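Local coordinates for protein Kinase A (Toxoplasma gondii, PDB 5J3U) that binds cAMP through two cyclic nucleotide-binding domains and, as a PKA regulatory subunit, probably inhibits the catalytic subunit until the nucleotide arrives, at residues A[23-28]-A[121-126]; A[35-40]-A[112-117]. One frame throughout, in Å; residues are numbered along the deposited sequence.

Interaction 1 (A[23-28]-A[121-126]); sequences NSLDEK and AIVKDA
Leu-25 reaches across from the turn ahead of helix 27-36 and sets both of its methyls against one side of helix 116-138. The tighter part of the contact lies round CD2, which sits 3.6 Å from the backbone O of Ile-122 and 4.0 Å from CB of Ala-126, so it rests on two residues four positions apart in the sequence, where the helix is kinked. CD1 faces the buried Val-123, 4.3 Å from its CG2, and is more loosely set, at 4.5 Å, against CG2 of Ile-122. With CG beside the backbone N (chi1 -65°), the branch of Leu-25 lies on the side of helix 116-138. No hydrogen bond crosses the contact; it is van der Waals packing that buries 178 Å² in all. The helix is irregular here, with a pi-type turn at 121-123, and the N atoms of Asp-125 and Ala-126 lack bonds to the turn before.

Toward solvent the packing thins out. Ser-24 stands beside Ala-126 with its OG 3.9 Å from the backbone O of Ala-126, too far for a hydrogen bond, and 4.1 Å from its CB. Both residues are partly exposed, in contrast to the buried Leu-25 and Val-123.

The backbone O of Leu-25 is held by Arg-17 of helix 6-18. That helix, the turn and helix 27-36 are consistent with the N-terminal helical motif (N3A) of cyclic nucleotide-binding domains. Ile-122 and Val-123 extend the apolar seam onto Val-33, so helix 116-138, which follows the barrel, lies against both helix 27-36 and the turn leading into it.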
loop_
_atom_site.group_PDB
_atom_site.type_symbol
_atom_site.label_atom_id
_atom_site.label_comp_id
_atom_site.label_asym_id
_atom_site.label_seq_id
_atom_site.Cartn_x
_atom_site.Cartn_y
_atom_site.Cartn_z
ATOM N N ASN A 23 -1.364 1.899 7.427
ATOM C CA ASN A 23 -0.166 2.628 7.034
ATOM C C ASN A 23 -0.101 4.050 7.553
ATOM O O ASN A 23 0.972 4.554 7.706
ATOM C CB ASN A 23 -0.097 2.609 5.474
ATOM C CG ASN A 23 1.088 3.339 4.918
ATOM O OD1 ASN A 23 0.974 4.467 4.459
ATOM N ND2 ASN A 23 2.235 2.710 4.965
ATOM N N SER A 24 -1.234 4.675 7.821
ATOM C CA SER A 24 -1.283 6.043 8.316
ATOM C C SER A 24 -1.145 6.150 9.844
ATOM O O SER A 24 -1.022 7.298 10.349
ATOM C CB SER A 24 -2.576 6.741 7.915
ATOM O OG SER A 24 -3.668 6.342 8.689
ATOM N N LEU A 25 -1.092 5.037 10.567
ATOM C CA LEU A 25 -1.010 5.133 12.020
ATOM C C LEU A 25 0.333 5.667 12.488
ATOM O O LEU A 25 1.394 5.239 11.983
ATOM C CB LEU A 25 -1.328 3.799 12.693
ATOM C CG LEU A 25 -2.776 3.338 12.473
ATOM C CD1 LEU A 25 -2.943 1.954 13.111
ATOM C CD2 LEU A 25 -3.860 4.281 13.004
ATOM N N ASP A 26 0.297 6.556 13.474
ATOM C CA ASP A 26 1.552 6.888 14.213
ATOM C C ASP A 26 2.095 5.677 15.001
ATOM O O ASP A 26 1.402 4.656 15.139
ATOM C CB ASP A 26 1.460 8.157 15.030
ATOM C CG ASP A 26 0.604 8.047 16.238
ATOM O OD1 ASP A 26 0.552 6.978 16.882
ATOM O OD2 ASP A 26 -0.045 9.083 16.549
ATOM N N GLU A 27 3.363 5.753 15.395
ATOM C CA GLU A 27 4.079 4.584 15.851
ATOM C C GLU A 27 3.501 4.045 17.162
ATOM O O GLU A 27 3.422 2.809 17.349
ATOM C CB GLU A 27 5.580 4.806 15.923
ATOM C CG GLU A 27 5.992 5.721 17.030
ATOM C CD GLU A 27 7.477 5.956 17.102
ATOM O OE1 GLU A 27 8.212 5.497 16.206
ATOM O OE2 GLU A 27 7.883 6.601 18.072
ATOM N N LYS A 28 2.990 4.950 18.000
ATOM C CA LYS A 28 2.351 4.473 19.209
ATOM C C LYS A 28 1.022 3.778 18.980
ATOM O O LYS A 28 0.772 2.770 19.630
ATOM C CB LYS A 28 2.249 5.574 20.250
ATOM C CG LYS A 28 3.620 5.992 20.799
ATOM C CD LYS A 28 3.459 6.579 22.196
ATOM C CE LYS A 28 4.741 7.159 22.781
ATOM N NZ LYS A 28 4.556 7.417 24.269
ATOM N N ALA A 121 -11.738 1.467 17.699
ATOM C CA ALA A 121 -11.145 2.521 18.533
ATOM C C ALA A 121 -9.907 3.214 17.924
ATOM O O ALA A 121 -9.770 4.415 18.028
ATOM C CB ALA A 121 -10.764 1.920 19.882
ATOM N N ILE A 122 -9.004 2.451 17.310
ATOM C CA ILE A 122 -7.666 2.946 16.934
ATOM C C ILE A 122 -7.502 3.180 15.428
ATOM O O ILE A 122 -6.825 4.140 15.045
ATOM C CB ILE A 122 -6.569 1.965 17.355
ATOM C CG1 ILE A 122 -6.673 1.615 18.856
ATOM C CG2 ILE A 122 -5.163 2.473 16.976
ATOM C CD1 ILE A 122 -6.366 2.787 19.783
ATOM N N VAL A 123 -8.108 2.314 14.607
ATOM C CA VAL A 123 -7.831 2.255 13.170
ATOM C C VAL A 123 -8.878 2.848 12.225
ATOM O O VAL A 123 -8.520 3.481 11.257
ATOM C CB VAL A 123 -7.615 0.819 12.691
ATOM C CG1 VAL A 123 -6.942 0.815 11.306
ATOM C CG2 VAL A 123 -6.735 0.045 13.639
ATOM N N LYS A 124 -10.150 2.613 12.506
ATOM C CA LYS A 124 -11.233 2.736 11.504
ATOM C C LYS A 124 -11.363 4.184 10.979
ATOM O O LYS A 124 -11.332 4.407 9.774
ATOM C CB LYS A 124 -12.551 2.242 12.072
ATOM C CG LYS A 124 -13.685 2.302 11.065
ATOM C CD LYS A 124 -14.984 1.732 11.604
ATOM C CE LYS A 124 -16.088 1.996 10.591
ATOM N NZ LYS A 124 -17.165 0.982 10.743
ATOM N N ASP A 125 -11.487 5.132 11.895
ATOM C CA ASP A 125 -11.567 6.555 11.536
ATOM C C ASP A 125 -10.321 7.046 10.812
ATOM O O ASP A 125 -10.461 7.733 9.787
ATOM C CB ASP A 125 -11.887 7.407 12.783
ATOM C CG ASP A 125 -13.332 7.159 13.318
ATOM O OD1 ASP A 125 -14.148 6.511 12.629
ATOM O OD2 ASP A 125 -13.656 7.601 14.456
ATOM N N ALA A 126 -9.129 6.692 11.299
ATOM C CA ALA A 126 -7.889 7.116 10.687
ATOM C C ALA A 126 -7.795 6.604 9.254
ATOM O O ALA A 126 -7.386 7.329 8.335
ATOM C CB ALA A 126 -6.692 6.621 11.467
#

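Interaction 2 (A[35-40]-A[112-117]); sequences LAMQEK and WELGRD
Gln-38 and Glu-113 form the hydrogen-bonded pair of an antiparallel ladder, which sets strand 38-42 at the edge of one sheet of the cyclic nucleotide-binding beta-barrel. Two backbone bonds close the pair: Gln-38 N to Glu-113 O at 3.0 Å, and Glu-113 N to Gln-38 O at 2.8 Å, each with an N-H...O angle of 163°.

In the neighbouring non-hydrogen-bonded pair, Glu-39 CB lies over one face of the Trp-112 indole, a CH-pi contact 3.9 Å from the centroid of the six-membered ring and displaced toward the rim. The Glu-39 carboxylate plane is turned only 4° from that of the ring. The indole NE1 bonds to Gln-62, and the Trp-112 side chain also touches Gln-8 and Leu-12 of helix 6-18.

Apolar contacts continue ahead of strand 38-42, at the end of helix 27-36. Met-37, bent at chi2 and chi3, turns its methyl toward Trp-112 CB and Leu-114 CB, though the exact place of CE is doubtful, while Ala-36 CB meets Leu-114 CD1 at 4.0 Å.

The one salt bridge across the segments, Lys-40 NZ to Glu-113 OE1, is long at 3.9 Å. Beyond the paired residues, where the end of helix 27-36 faces the end of strand 109-115, one water bridges the two segments, donating to Ala-36 O at 2.9 Å and accepting from Gly-115 N at 2.8 Å.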
loop_
_atom_site.group_PDB
_atom_site.type_symbol
_atom_site.label_atom_id
_atom_site.label_comp_id
_atom_site.label_asym_id
_atom_site.label_seq_id
_atom_site.Cartn_x
_atom_site.Cartn_y
_atom_site.Cartn_z
ATOM N N LEU A 35 -0.194 -4.631 20.271
ATOM C CA LEU A 35 -0.496 -5.207 21.627
ATOM C C LEU A 35 -1.790 -6.030 21.580
ATOM O O LEU A 35 -1.871 -7.113 22.171
ATOM C CB LEU A 35 -0.641 -4.102 22.653
ATOM C CG LEU A 35 -0.874 -4.558 24.111
ATOM C CD1 LEU A 35 0.265 -5.426 24.595
ATOM C CD2 LEU A 35 -1.063 -3.372 25.015
ATOM N N ALA A 36 -2.788 -5.478 20.903
ATOM C CA ALA A 36 -4.116 -6.094 20.778
ATOM C C ALA A 36 -4.153 -7.336 19.917
ATOM O O ALA A 36 -5.027 -8.180 20.098
ATOM C CB ALA A 36 -5.129 -5.079 20.315
ATOM N N MET A 37 -3.187 -7.506 19.033
ATOM C CA MET A 37 -3.211 -8.619 18.087
ATOM C C MET A 37 -2.866 -9.966 18.740
ATOM O O MET A 37 -2.018 -10.029 19.652
ATOM C CB MET A 37 -2.283 -8.334 16.918
ATOM C CG MET A 37 -2.780 -7.097 16.186
ATOM S SD MET A 37 -2.692 -7.082 14.437
ATOM C CE MET A 37 -3.724 -8.465 14.257
ATOM N N GLN A 38 -3.570 -11.005 18.308
ATOM C CA GLN A 38 -3.319 -12.363 18.819
ATOM C C GLN A 38 -2.919 -13.273 17.702
ATOM O O GLN A 38 -3.524 -13.235 16.624
ATOM C CB GLN A 38 -4.540 -12.890 19.506
ATOM C CG GLN A 38 -4.941 -11.995 20.661
ATOM C CD GLN A 38 -6.085 -12.558 21.484
ATOM O OE1 GLN A 38 -6.495 -13.710 21.323
ATOM N NE2 GLN A 38 -6.597 -11.744 22.388
ATOM N N GLU A 39 -1.884 -14.075 17.936
ATOM C CA GLU A 39 -1.419 -15.010 16.929
ATOM C C GLU A 39 -2.466 -16.096 16.685
ATOM O O GLU A 39 -3.179 -16.502 17.596
ATOM C CB GLU A 39 -0.066 -15.654 17.301
ATOM C CG GLU A 39 0.543 -16.426 16.131
ATOM C CD GLU A 39 1.920 -17.001 16.387
ATOM O OE1 GLU A 39 2.238 -17.284 17.550
ATOM O OE2 GLU A 39 2.669 -17.186 15.408
ATOM N N LYS A 40 -2.585 -16.522 15.427
ATOM C CA LYS A 40 -3.455 -17.633 15.090
ATOM C C LYS A 40 -2.807 -18.460 13.984
ATOM O O LYS A 40 -2.512 -17.955 12.891
ATOM C CB LYS A 40 -4.835 -17.113 14.702
ATOM C CG LYS A 40 -5.864 -18.200 14.554
ATOM C CD LYS A 40 -7.179 -17.623 14.063
ATOM C CE LYS A 40 -8.297 -18.643 14.209
ATOM N NZ LYS A 40 -8.865 -18.588 15.577
ATOM N N TRP A 112 -2.285 -13.101 12.320
ATOM C CA TRP A 112 -2.469 -12.277 13.481
ATOM C C TRP A 112 -3.854 -11.723 13.381
ATOM O O TRP A 112 -4.256 -11.223 12.346
ATOM C CB TRP A 112 -1.464 -11.155 13.515
ATOM C CG TRP A 112 -0.086 -11.655 13.631
ATOM C CD1 TRP A 112 0.788 -11.932 12.633
ATOM C CD2 TRP A 112 0.561 -12.005 14.848
ATOM N NE1 TRP A 112 1.961 -12.428 13.150
ATOM C CE2 TRP A 112 1.853 -12.456 14.515
ATOM C CE3 TRP A 112 0.181 -11.948 16.194
ATOM C CZ2 TRP A 112 2.780 -12.837 15.483
ATOM C CZ3 TRP A 112 1.097 -12.317 17.134
ATOM C CH2 TRP A 112 2.372 -12.790 16.766
ATOM N N GLU A 113 -4.570 -11.822 14.457
ATOM C CA GLU A 113 -5.980 -11.483 14.544
ATOM C C GLU A 113 -6.192 -10.179 15.336
ATOM O O GLU A 113 -5.628 -10.037 16.418
ATOM C CB GLU A 113 -6.693 -12.650 15.233
ATOM C CG GLU A 113 -8.170 -12.405 15.514
ATOM C CD GLU A 113 -8.869 -13.583 16.189
ATOM O OE1 GLU A 113 -8.500 -14.727 15.928
ATOM O OE2 GLU A 113 -9.790 -13.335 16.989
ATOM N N LEU A 114 -7.024 -9.260 14.825
ATOM C CA LEU A 114 -7.376 -8.030 15.484
ATOM C C LEU A 114 -8.869 -7.956 15.695
ATOM O O LEU A 114 -9.674 -8.068 14.723
ATOM C CB LEU A 114 -6.972 -6.813 14.621
ATOM C CG LEU A 114 -7.247 -5.418 15.223
ATOM C CD1 LEU A 114 -6.456 -5.151 16.501
ATOM C CD2 LEU A 114 -6.904 -4.330 14.231
ATOM N N GLY A 115 -9.278 -7.697 16.933
ATOM C CA GLY A 115 -10.702 -7.573 17.251
ATOM C C GLY A 115 -11.359 -6.292 16.779
ATOM O O GLY A 115 -10.714 -5.262 16.579
ATOM N N ARG A 116 -12.654 -6.397 16.532
ATOM C CA ARG A 116 -13.466 -5.288 16.062
ATOM C C ARG A 116 -13.394 -4.060 16.982
ATOM O O ARG A 116 -13.359 -2.921 16.492
ATOM C CB ARG A 116 -14.926 -5.739 15.908
ATOM C CG ARG A 116 -15.887 -4.618 15.592
ATOM C CD ARG A 116 -17.319 -5.102 15.546
ATOM N NE ARG A 116 -17.622 -5.847 14.330
ATOM C CZ ARG A 116 -17.963 -5.317 13.148
ATOM N NH1 ARG A 116 -17.993 -3.997 12.963
ATOM N NH2 ARG A 116 -18.270 -6.128 12.117
ATOM N N ASP A 117 -13.397 -4.275 18.305
ATOM C CA ASP A 117 -13.392 -3.134 19.214
ATOM C C ASP A 117 -12.094 -2.317 19.085
ATOM O O ASP A 117 -12.124 -1.073 19.006
ATOM C CB ASP A 117 -13.667 -3.537 20.672
ATOM C CG ASP A 117 -15.137 -3.974 20.909
ATOM O OD1 ASP A 117 -16.055 -3.629 20.113
ATOM O OD2 ASP A 117 -15.358 -4.666 21.926
HETATM O O HOH W 1 -7.755 -7.806 19.324
#

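Interactions 1 and 2 engage the two ends of the same helix, 27-36: residues 23-28 lead into it, and residues 35-40 carry the chain out of it into strand 38-42. Their partners also follow one another, since strand 109-115 runs directly into helix 116-138. Interaction 2 is thus nested within the loop that interaction 1 closes, with centres about 15 Å apart. Neither touches the nucleotide: the side chains of Val-123 and Leu-114 lie about 14 Å and 12 Å from a bound cAMP. Interaction 1 packs helical elements on each other; interaction 2 pairs barrel strands and ties the end of helix 27-36 to them. Phe-22 touches both Val-123 and Leu-114.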